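Local coordinates for protein ADP/ATP-dependent NAD(P)H-hydrate dehydratase (Bacillus subtilis, PDB 3RPZ) that dehydrates hydrated NAD(P)H back to the normal cofactor at the expense of ADP or ATP, as a nicotinamide-nucleotide repair lyase, at residues A[85-90]-A[107-112]; A[154-157]-A[161-164]; A[248-253]-A[260-265]. One frame throughout, in Å; residues are numbered along the deposited sequence.

Contact 1 (A[85-90]-A[107-112]); sequences DGWKKA and GLPQTE. With NPW (beta-6-hydroxy-1,4,5,6-tetrahydronicotinamide adenine dinucleotide phosphate), chain D.
Trp-87 and Leu-108 mark the closest backbone approach of the two segments, their CA atoms 8.6 Å apart, so the contact is made by side chains alone. Segment 85-90 is a single short helical turn, with Asp-85 at the N-cap position and the N-H of Lys-89 bonded to Asp-85 O, whereas 107-112 is irregular until Thr-111, whose hydroxyl caps the start of helix 112-121 at the N of Val-114. Trp-87 carries its indole between the backbone N and the carbonyl carbon (chi1 63°), a torsion that holds the ring out from the turn toward Leu-108. One methyl of that leucine, CD2, sits over the pyrrole part of the indole, 3.4 Å from the centroid of the five-membered ring and only 7° off its normal, a close CH-pi contact. The aliphatic CG of Lys-88 lies against the opposite face of the indole, toward its rim. Farther along the ring, Pro-109 CD meets Trp-87 CH2 obliquely at 3.9 Å. In the ribokinase-like fold of this family, 107-112 is the loop that leaves the C-terminal end of central strand 101-104, while the turn 86-89 follows strand 81-84, outermost in this chain's sheet; the indole bridges the two and also touches Leu-36 and Val-114. Its NE1 reaches Gly-38 O in a weak hydrogen bond, which gives the buried N-H a partner. On the ligand side, Gly-107 N donates to O2B of the bound hydrated NADPH at 3.0 Å with a fairly straight N-H (161°), and more weakly to O3B at 3.2 Å, gripping the two ribose hydroxyls next to the hydrated nicotinamide. Gly-107 O turns instead to the hydroxyl of Ser-39.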
loop_
_atom_site.group_PDB
_atom_site.type_symbol
_atom_site.label_atom_id
_atom_site.label_comp_id
_atom_site.label_asym_id
_atom_site.label_seq_id
_atom_site.Cartn_x
_atom_site.Cartn_y
_atom_site.Cartn_z
ATOM N N ASP A 85 -16.422 9.974 -13.520
ATOM C CA ASP A 85 -16.681 11.426 -13.645
ATOM C C ASP A 85 -18.006 11.790 -13.012
ATOM O O ASP A 85 -18.697 12.704 -13.461
ATOM C CB ASP A 85 -16.593 11.891 -15.102
ATOM C CG ASP A 85 -15.193 11.829 -15.622
ATOM O OD1 ASP A 85 -14.259 12.209 -14.878
ATOM O OD2 ASP A 85 -15.040 11.401 -16.774
ATOM N N GLY A 86 -18.369 11.107 -11.903
ATOM C CA GLY A 86 -19.656 11.280 -11.344
ATOM C C GLY A 86 -20.022 12.676 -10.829
ATOM O O GLY A 86 -21.173 13.071 -10.958
ATOM N N TRP A 87 -19.052 13.389 -10.229
ATOM C CA TRP A 87 -19.375 14.724 -9.693
ATOM C C TRP A 87 -19.617 15.704 -10.822
ATOM O O TRP A 87 -20.425 16.605 -10.647
ATOM C CB TRP A 87 -18.376 15.228 -8.690
ATOM C CG TRP A 87 -16.965 15.480 -9.061
ATOM C CD1 TRP A 87 -15.935 14.663 -8.849
ATOM C CD2 TRP A 87 -16.411 16.672 -9.617
ATOM N NE1 TRP A 87 -14.778 15.228 -9.316
ATOM C CE2 TRP A 87 -15.047 16.474 -9.781
ATOM C CE3 TRP A 87 -16.957 17.888 -9.995
ATOM C CZ2 TRP A 87 -14.185 17.477 -10.294
ATOM C CZ3 TRP A 87 -16.092 18.893 -10.505
ATOM C CH2 TRP A 87 -14.745 18.655 -10.641
ATOM N N LYS A 88 -18.954 15.510 -11.960
ATOM C CA LYS A 88 -19.238 16.330 -13.137
ATOM C C LYS A 88 -20.583 15.922 -13.705
ATOM O O LYS A 88 -21.402 16.788 -14.104
ATOM C CB LYS A 88 -18.092 16.223 -14.158
ATOM C CG LYS A 88 -16.767 16.790 -13.628
ATOM C CD LYS A 88 -15.636 16.742 -14.673
ATOM C CE LYS A 88 -14.231 16.899 -14.067
ATOM N NZ LYS A 88 -13.173 17.181 -15.102
ATOM N N LYS A 89 -20.861 14.626 -13.867
ATOM C CA LYS A 89 -22.132 14.175 -14.370
ATOM C C LYS A 89 -23.347 14.580 -13.575
ATOM O O LYS A 89 -24.436 14.801 -14.100
ATOM C CB LYS A 89 -22.143 12.637 -14.584
ATOM C CG LYS A 89 -21.167 12.173 -15.659
ATOM C CD LYS A 89 -21.210 10.663 -15.738
ATOM C CE LYS A 89 -20.380 10.098 -16.858
ATOM N NZ LYS A 89 -20.126 8.589 -16.638
ATOM N N ALA A 90 -23.141 14.699 -12.251
ATOM C CA ALA A 90 -24.205 15.116 -11.367
ATOM C C ALA A 90 -24.667 16.528 -11.620
ATOM O O ALA A 90 -25.770 16.896 -11.263
ATOM C CB ALA A 90 -23.797 14.960 -9.857
ATOM N N GLY A 107 -12.064 17.886 -1.767
ATOM C CA GLY A 107 -11.198 17.940 -2.953
ATOM C C GLY A 107 -11.823 18.356 -4.242
ATOM O O GLY A 107 -11.268 18.143 -5.306
ATOM N N LEU A 108 -13.002 18.975 -4.169
ATOM C CA LEU A 108 -13.653 19.517 -5.361
ATOM C C LEU A 108 -13.386 21.008 -5.427
ATOM O O LEU A 108 -13.442 21.685 -4.412
ATOM C CB LEU A 108 -15.198 19.278 -5.351
ATOM C CG LEU A 108 -15.616 17.812 -5.306
ATOM C CD1 LEU A 108 -17.142 17.769 -5.569
ATOM C CD2 LEU A 108 -14.884 16.987 -6.348
ATOM N N PRO A 109 -13.139 21.538 -6.622
ATOM C CA PRO A 109 -12.983 22.986 -6.762
ATOM C C PRO A 109 -14.284 23.688 -6.396
ATOM O O PRO A 109 -15.394 23.139 -6.565
ATOM C CB PRO A 109 -12.753 23.168 -8.246
ATOM C CG PRO A 109 -13.354 22.067 -8.865
ATOM C CD PRO A 109 -13.140 20.866 -7.922
ATOM N N GLN A 110 -14.181 24.891 -5.859
ATOM C CA GLN A 110 -15.330 25.631 -5.365
ATOM C C GLN A 110 -15.916 26.406 -6.518
ATOM O O GLN A 110 -15.750 27.626 -6.653
ATOM C CB GLN A 110 -14.961 26.543 -4.159
ATOM C CG GLN A 110 -16.186 26.865 -3.276
ATOM C CD GLN A 110 -17.051 27.982 -3.800
ATOM O OE1 GLN A 110 -18.193 27.777 -4.322
ATOM N NE2 GLN A 110 -16.525 29.175 -3.701
ATOM N N THR A 111 -16.684 25.691 -7.366
ATOM C CA THR A 111 -17.180 26.232 -8.611
ATOM C C THR A 111 -18.707 26.172 -8.724
ATOM O O THR A 111 -19.368 25.469 -8.009
ATOM C CB THR A 111 -16.640 25.496 -9.803
ATOM O OG1 THR A 111 -17.142 24.150 -9.761
ATOM C CG2 THR A 111 -15.075 25.588 -9.868
ATOM N N GLU A 112 -19.229 26.891 -9.719
ATOM C CA GLU A 112 -20.670 26.884 -10.020
ATOM C C GLU A 112 -21.078 25.511 -10.519
ATOM O O GLU A 112 -22.214 25.087 -10.221
ATOM C CB GLU A 112 -21.005 27.946 -11.071
ATOM C CG GLU A 112 -20.805 29.355 -10.587
ATOM C CD GLU A 112 -21.188 30.413 -11.607
ATOM O OE1 GLU A 112 -22.008 30.126 -12.517
ATOM O OE2 GLU A 112 -20.675 31.551 -11.476
HETATM P P NPW D . -5.706 30.953 8.502
HETATM O O1 NPW D . -5.294 31.443 7.132
HETATM O O2 NPW D . -4.984 29.765 9.052
HETATM O O3 NPW D . -5.820 32.065 9.559
HETATM P PA NPW D . -9.313 26.701 2.709
HETATM P PB NPW D . -8.733 23.860 2.952
HETATM C C1A NPW D . -9.151 29.239 7.820
HETATM C C1B NPW D . -9.157 20.167 0.060
HETATM N N1C NPW D . -8.183 19.359 0.754
HETATM N N1D NPW D . -9.725 28.735 12.870
HETATM C C2A NPW D . -7.681 29.502 7.497
HETATM O O2A NPW D . -7.262 30.536 8.363
HETATM C C2B NPW D . -10.474 20.376 0.816
HETATM O O2B NPW D . -11.299 19.238 0.790
HETATM C C2C NPW D . -7.570 18.332 0.228
HETATM C C2D NPW D . -9.472 29.824 12.130
HETATM C C3A NPW D . -7.735 29.913 6.035
HETATM O O3A NPW D . -8.126 31.291 5.858
HETATM C C3B NPW D . -11.019 21.559 -0.011
HETATM O O3B NPW D . -11.638 21.015 -1.185
HETATM C C3C NPW D . -6.591 17.565 0.611
HETATM N N3D NPW D . -9.325 29.911 10.797
HETATM C C4B NPW D . -9.738 22.320 -0.382
HETATM O O4B NPW D . -8.596 21.454 -0.118
HETATM C C4C NPW D . -5.954 17.938 1.945
HETATM C C4D NPW D . -9.501 28.717 10.218
HETATM O O4D NPW D . -9.680 28.698 6.606
HETATM C C4E NPW D . -8.843 29.016 5.519
HETATM C C5A NPW D . -9.740 27.494 10.903
HETATM C C5B NPW D . -9.548 23.610 0.422
HETATM O O5B NPW D . -9.765 23.368 1.814
HETATM C C5C NPW D . -6.235 19.399 2.246
HETATM C C5E NPW D . -8.315 27.695 4.957
HETATM O O5E NPW D . -9.375 27.055 4.255
HETATM C C6C NPW D . -7.752 19.720 2.140
HETATM O O6C NPW D . -8.546 19.012 3.088
HETATM C C6D NPW D . -9.865 27.503 12.331
HETATM N N6D NPW D . -10.103 26.457 13.105
HETATM N N7A NPW D . -9.813 26.402 10.061
HETATM C C7C NPW D . -6.165 16.390 -0.092
HETATM N N7C NPW D . -5.184 15.662 0.421
HETATM O O7C NPW D . -6.683 16.093 -1.199
HETATM C C8A NPW D . -9.598 26.959 8.808
HETATM N N9A NPW D . -9.426 28.363 8.955
HETATM O OA1 NPW D . -8.597 27.721 1.927
HETATM O OA2 NPW D . -10.717 26.435 2.485
HETATM O OA3 NPW D . -8.394 25.384 2.615
HETATM O OB1 NPW D . -9.452 23.679 4.213
HETATM O OB2 NPW D . -7.408 23.185 2.783
#

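Contact 2 (A[154-157]-A[161-164]); sequences GEFF and GVPV. With NPW (beta-6-hydroxy-1,4,5,6-tetrahydronicotinamide adenine dinucleotide phosphate), chain D.
The start of helix 153-160, at Gly-154, and Val-164, where the chain returns after the helix, line the pocket for the adenosine half of the hydrated NADPH. Gly-161 N donates to Phe-157 O at 2.8 Å, closing the last helical turn, and Gly-161 then leaves helical geometry with positive phi. Phe-157 holds CG anti to its N (chi1 170°), which lays the ring along the returning chain: Val-162 O lies near the ring plane at the edge, 3.2 Å from Phe-157 CD1. Val-164 turns its two methyls to different partners. CG2 packs on Phe-157 CB and on Gly-154 CA, both at 4.0 Å, while CG1 touches C2D of the adenine at 3.6 Å. Gly-154 CA comes within 3.4 Å of the ribose O4D, a position where a CB would come too close to that oxygen. With an alanine at Val-164, C2D of the adenine would probably lose its methyl neighbour and a gap would open beside Phe-157 CB. Behind this surface, Phe-156 CE1 meets Val-162 CG2 at 4.3 Å, and both side chains pack on Leu-167 of helix 164-167 and on Tyr-174 and Trp-178 of helix 171-182.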
loop_
_atom_site.group_PDB
_atom_site.type_symbol
_atom_site.label_atom_id
_atom_site.label_comp_id
_atom_site.label_asym_id
_atom_site.label_seq_id
_atom_site.Cartn_x
_atom_site.Cartn_y
_atom_site.Cartn_z
ATOM N N GLY A 154 -13.120 29.110 8.292
ATOM C CA GLY A 154 -12.921 29.792 7.035
ATOM C C GLY A 154 -14.091 29.568 6.095
ATOM O O GLY A 154 -14.557 30.497 5.409
ATOM N N GLU A 155 -14.573 28.344 6.028
ATOM C CA GLU A 155 -15.706 27.997 5.194
ATOM C C GLU A 155 -16.972 28.662 5.736
ATOM O O GLU A 155 -17.836 29.076 4.957
ATOM C CB GLU A 155 -15.864 26.476 5.093
ATOM C CG GLU A 155 -14.810 25.879 4.185
ATOM C CD GLU A 155 -14.456 24.449 4.402
ATOM O OE1 GLU A 155 -14.753 23.864 5.463
ATOM O OE2 GLU A 155 -13.783 23.860 3.496
ATOM N N PHE A 156 -17.087 28.754 7.049
ATOM C CA PHE A 156 -18.245 29.421 7.640
ATOM C C PHE A 156 -18.280 30.898 7.258
ATOM O O PHE A 156 -19.338 31.441 6.943
ATOM C CB PHE A 156 -18.223 29.257 9.160
ATOM C CG PHE A 156 -19.536 29.619 9.840
ATOM C CD1 PHE A 156 -19.772 30.922 10.246
ATOM C CD2 PHE A 156 -20.471 28.675 10.115
ATOM C CE1 PHE A 156 -20.991 31.276 10.857
ATOM C CE2 PHE A 156 -21.689 29.005 10.764
ATOM C CZ PHE A 156 -21.916 30.309 11.130
ATOM N N PHE A 157 -17.120 31.541 7.219
ATOM C CA PHE A 157 -17.027 32.921 6.737
ATOM C C PHE A 157 -17.468 33.013 5.285
ATOM O O PHE A 157 -18.275 33.893 4.905
ATOM C CB PHE A 157 -15.601 33.410 6.906
ATOM C CG PHE A 157 -15.314 34.718 6.230
ATOM C CD1 PHE A 157 -16.091 35.842 6.479
ATOM C CD2 PHE A 157 -14.260 34.816 5.351
ATOM C CE1 PHE A 157 -15.806 37.068 5.861
ATOM C CE2 PHE A 157 -13.985 36.017 4.725
ATOM C CZ PHE A 157 -14.748 37.131 4.987
ATOM N N GLY A 161 -20.498 35.397 5.648
ATOM C CA GLY A 161 -19.901 36.747 5.844
ATOM C C GLY A 161 -19.488 37.102 7.263
ATOM O O GLY A 161 -18.986 38.232 7.505
ATOM N N VAL A 162 -19.685 36.195 8.223
ATOM C CA VAL A 162 -19.229 36.436 9.592
ATOM C C VAL A 162 -17.708 36.264 9.620
ATOM O O VAL A 162 -17.214 35.160 9.371
ATOM C CB VAL A 162 -19.868 35.472 10.626
ATOM C CG1 VAL A 162 -19.320 35.734 12.044
ATOM C CG2 VAL A 162 -21.401 35.543 10.626
ATOM N N PRO A 163 -16.935 37.322 9.882
ATOM C CA PRO A 163 -15.491 37.138 9.912
ATOM C C PRO A 163 -15.007 36.111 10.955
ATOM O O PRO A 163 -15.576 35.973 12.019
ATOM C CB PRO A 163 -14.956 38.523 10.250
ATOM C CG PRO A 163 -16.064 39.463 9.948
ATOM C CD PRO A 163 -17.329 38.699 10.197
ATOM N N VAL A 164 -13.923 35.410 10.618
ATOM C CA VAL A 164 -13.404 34.352 11.437
ATOM C C VAL A 164 -13.104 34.840 12.850
ATOM O O VAL A 164 -13.435 34.185 13.826
ATOM C CB VAL A 164 -12.148 33.682 10.788
ATOM C CG1 VAL A 164 -11.539 32.722 11.777
ATOM C CG2 VAL A 164 -12.486 32.994 9.451
HETATM P P NPW D . -5.706 30.953 8.502
HETATM O O1 NPW D . -5.294 31.443 7.132
HETATM O O2 NPW D . -4.984 29.765 9.052
HETATM O O3 NPW D . -5.820 32.065 9.559
HETATM P PA NPW D . -9.313 26.701 2.709
HETATM P PB NPW D . -8.733 23.860 2.952
HETATM C C1A NPW D . -9.151 29.239 7.820
HETATM C C1B NPW D . -9.157 20.167 0.060
HETATM N N1C NPW D . -8.183 19.359 0.754
HETATM N N1D NPW D . -9.725 28.735 12.870
HETATM C C2A NPW D . -7.681 29.502 7.497
HETATM O O2A NPW D . -7.262 30.536 8.363
HETATM C C2B NPW D . -10.474 20.376 0.816
HETATM O O2B NPW D . -11.299 19.238 0.790
HETATM C C2C NPW D . -7.570 18.332 0.228
HETATM C C2D NPW D . -9.472 29.824 12.130
HETATM C C3A NPW D . -7.735 29.913 6.035
HETATM O O3A NPW D . -8.126 31.291 5.858
HETATM C C3B NPW D . -11.019 21.559 -0.011
HETATM O O3B NPW D . -11.638 21.015 -1.185
HETATM C C3C NPW D . -6.591 17.565 0.611
HETATM N N3D NPW D . -9.325 29.911 10.797
HETATM C C4B NPW D . -9.738 22.320 -0.382
HETATM O O4B NPW D . -8.596 21.454 -0.118
HETATM C C4C NPW D . -5.954 17.938 1.945
HETATM C C4D NPW D . -9.501 28.717 10.218
HETATM O O4D NPW D . -9.680 28.698 6.606
HETATM C C4E NPW D . -8.843 29.016 5.519
HETATM C C5A NPW D . -9.740 27.494 10.903
HETATM C C5B NPW D . -9.548 23.610 0.422
HETATM O O5B NPW D . -9.765 23.368 1.814
HETATM C C5C NPW D . -6.235 19.399 2.246
HETATM C C5E NPW D . -8.315 27.695 4.957
HETATM O O5E NPW D . -9.375 27.055 4.255
HETATM C C6C NPW D . -7.752 19.720 2.140
HETATM O O6C NPW D . -8.546 19.012 3.088
HETATM C C6D NPW D . -9.865 27.503 12.331
HETATM N N6D NPW D . -10.103 26.457 13.105
HETATM N N7A NPW D . -9.813 26.402 10.061
HETATM C C7C NPW D . -6.165 16.390 -0.092
HETATM N N7C NPW D . -5.184 15.662 0.421
HETATM O O7C NPW D . -6.683 16.093 -1.199
HETATM C C8A NPW D . -9.598 26.959 8.808
HETATM N N9A NPW D . -9.426 28.363 8.955
HETATM O OA1 NPW D . -8.597 27.721 1.927
HETATM O OA2 NPW D . -10.717 26.435 2.485
HETATM O OA3 NPW D . -8.394 25.384 2.615
HETATM O OB1 NPW D . -9.452 23.679 4.213
HETATM O OB2 NPW D . -7.408 23.185 2.783
#

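Contact 3 (A[248-253]-A[260-265]); sequences ACAELW and HTLLAH
Trp-253 and Leu-262 join the end of the long helix 235-256 to the connection entering the C-terminal helix 264-277, two consecutive helices joined by a short loop in the ribokinase-like fold of this family. The apolar part is a CH-pi contact: Leu-262 CD1 stands over the centre of the indole face, 3.8 Å from the centroid of the five-membered ring and 19° off its normal. Trp-253 CG lies anti to the backbone N (chi1 174°), which carries the indole away from its helix and under the leucine. Leu-262 CB follows along the pyrrole side, 3.6 Å from Trp-253 NE1, so the leucine covers the ring with its root as well as its end. Its other methyl, CD2, reaches back to Ala-250 CB at 4.4 Å, one helical turn before the tryptophan, and Leu-262 also touches Ala-211.

The polar contacts converge on Ser-258, in the loop between the helices, whose carbonyl accepts both Trp-253 NE1 and Thr-261 OG1. These bonds satisfy the polar ends of two buried side chains and fix the indole's edge. His-257 stacks on the tryptophan and Pro-272 of the second subunit packs against it, placing this pair of helices at a subunit interface. At the indole's edge, near the ring plane, Thr-261 OG1 lies 3.5 Å from Trp-253 CZ2.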
loop_
_atom_site.group_PDB
_atom_site.type_symbol
_atom_site.label_atom_id
_atom_site.label_comp_id
_atom_site.label_asym_id
_atom_site.label_seq_id
_atom_site.Cartn_x
_atom_site.Cartn_y
_atom_site.Cartn_z
ATOM N N ALA A 248 -11.963 10.921 19.020
ATOM C CA ALA A 248 -11.469 9.844 19.870
ATOM C C ALA A 248 -10.312 9.093 19.220
ATOM O O ALA A 248 -9.417 8.612 19.914
ATOM C CB ALA A 248 -12.606 8.891 20.259
ATOM N N CYS A 249 -10.337 8.967 17.900
ATOM C CA CYS A 249 -9.247 8.299 17.195
ATOM C C CYS A 249 -7.950 9.055 17.359
ATOM O O CYS A 249 -6.881 8.443 17.540
ATOM C CB CYS A 249 -9.572 8.119 15.725
ATOM S SG CYS A 249 -10.874 6.872 15.402
ATOM N N ALA A 250 -7.995 10.392 17.272
ATOM C CA ALA A 250 -6.806 11.197 17.522
ATOM C C ALA A 250 -6.321 11.084 18.948
ATOM O O ALA A 250 -5.114 11.083 19.185
ATOM C CB ALA A 250 -7.106 12.664 17.177
ATOM N N GLU A 251 -7.226 10.967 19.897
ATOM C CA GLU A 251 -6.804 10.805 21.294
ATOM C C GLU A 251 -6.147 9.458 21.524
ATOM O O GLU A 251 -5.174 9.396 22.279
ATOM C CB GLU A 251 -7.975 10.996 22.247
ATOM C CG GLU A 251 -8.540 12.395 22.201
ATOM C CD GLU A 251 -9.697 12.636 23.132
ATOM O OE1 GLU A 251 -9.928 11.797 24.046
ATOM O OE2 GLU A 251 -10.277 13.717 23.081
ATOM N N LEU A 252 -6.622 8.384 20.902
ATOM C CA LEU A 252 -5.934 7.092 20.953
ATOM C C LEU A 252 -4.543 7.242 20.407
ATOM O O LEU A 252 -3.569 6.798 21.011
ATOM C CB LEU A 252 -6.670 6.013 20.140
ATOM C CG LEU A 252 -6.007 4.617 20.115
ATOM C CD1 LEU A 252 -4.823 4.500 19.164
ATOM C CD2 LEU A 252 -5.590 4.162 21.533
ATOM N N TRP A 253 -4.419 7.867 19.236
ATOM C CA TRP A 253 -3.099 8.030 18.601
ATOM C C TRP A 253 -2.100 8.627 19.507
ATOM O O TRP A 253 -0.941 8.174 19.579
ATOM C CB TRP A 253 -3.210 8.991 17.406
ATOM C CG TRP A 253 -1.891 9.378 16.711
ATOM C CD1 TRP A 253 -1.194 10.556 16.821
ATOM C CD2 TRP A 253 -1.185 8.582 15.780
ATOM N NE1 TRP A 253 -0.091 10.536 16.025
ATOM C CE2 TRP A 253 -0.068 9.357 15.349
ATOM C CE3 TRP A 253 -1.346 7.271 15.269
ATOM C CZ2 TRP A 253 0.832 8.857 14.431
ATOM C CZ3 TRP A 253 -0.496 6.814 14.363
ATOM C CH2 TRP A 253 0.602 7.605 13.928
ATOM N N HIS A 260 2.257 15.659 16.537
ATOM C CA HIS A 260 2.723 16.296 15.308
ATOM C C HIS A 260 2.715 15.382 14.133
ATOM O O HIS A 260 2.896 15.860 12.986
ATOM C CB HIS A 260 4.135 16.792 15.518
ATOM C CG HIS A 260 4.225 17.919 16.484
ATOM N ND1 HIS A 260 3.738 19.179 16.214
ATOM C CD2 HIS A 260 4.757 17.976 17.722
ATOM C CE1 HIS A 260 3.953 19.960 17.255
ATOM N NE2 HIS A 260 4.606 19.264 18.177
ATOM N N THR A 261 2.525 14.078 14.340
ATOM C CA THR A 261 2.935 13.061 13.350
ATOM C C THR A 261 1.765 12.278 12.746
ATOM O O THR A 261 2.020 11.457 11.868
ATOM C CB THR A 261 3.937 12.081 13.920
ATOM O OG1 THR A 261 3.301 11.240 14.920
ATOM C CG2 THR A 261 5.140 12.772 14.569
ATOM N N LEU A 262 0.510 12.519 13.146
ATOM C CA LEU A 262 -0.647 11.784 12.606
ATOM C C LEU A 262 -0.863 12.110 11.142
ATOM O O LEU A 262 -0.783 13.250 10.751
ATOM C CB LEU A 262 -1.888 12.127 13.396
ATOM C CG LEU A 262 -3.194 11.448 12.969
ATOM C CD1 LEU A 262 -3.196 9.946 13.180
ATOM C CD2 LEU A 262 -4.381 12.091 13.722
ATOM N N LEU A 263 -1.199 11.103 10.350
ATOM C CA LEU A 263 -1.712 11.325 8.986
ATOM C C LEU A 263 -3.185 10.950 8.991
ATOM O O LEU A 263 -3.573 9.934 9.567
ATOM C CB LEU A 263 -0.937 10.470 7.997
ATOM C CG LEU A 263 0.560 10.748 7.943
ATOM C CD1 LEU A 263 1.303 9.769 7.037
ATOM C CD2 LEU A 263 0.792 12.184 7.427
ATOM N N ALA A 264 -4.015 11.726 8.309
ATOM C CA ALA A 264 -5.455 11.574 8.356
ATOM C C ALA A 264 -5.921 10.173 8.078
ATOM O O ALA A 264 -6.858 9.706 8.741
ATOM C CB ALA A 264 -6.137 12.539 7.386
ATOM N N HIS A 265 -5.357 9.478 7.096
ATOM C CA HIS A 265 -5.860 8.134 6.821
ATOM C C HIS A 265 -5.737 7.198 7.961
ATOM O O HIS A 265 -6.500 6.219 8.037
ATOM C CB HIS A 265 -5.191 7.545 5.573
ATOM C CG HIS A 265 -3.767 7.190 5.719
ATOM N ND1 HIS A 265 -3.287 5.951 6.115
ATOM C CD2 HIS A 265 -2.678 7.955 5.491
ATOM C CE1 HIS A 265 -1.959 5.987 6.144
ATOM N NE2 HIS A 265 -1.568 7.179 5.729
#

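Contacts 1 and 3 are buried and rest on the same chemistry, a leucine methyl over the five-membered ring of a tryptophan, yet they lie 29 Å apart between centres and serve different places: contact 1 joins a helical turn and a loop, each following a strand of the central sheet, contact 3 a long helix to the connection leading into the next one, beside the second subunit. Contact 2 is a surface contact between a short helix and the chain returning after it, the one of the three with a backbone hydrogen bond across its segments. Contacts 1 and 2 share the hydrated NADPH, contact 1 by hydrogen bonds to one ribose and contact 2 by close packing at the adenosine end. In contact 3 the side chain of Ala-250 comes about 7 Å from AMP.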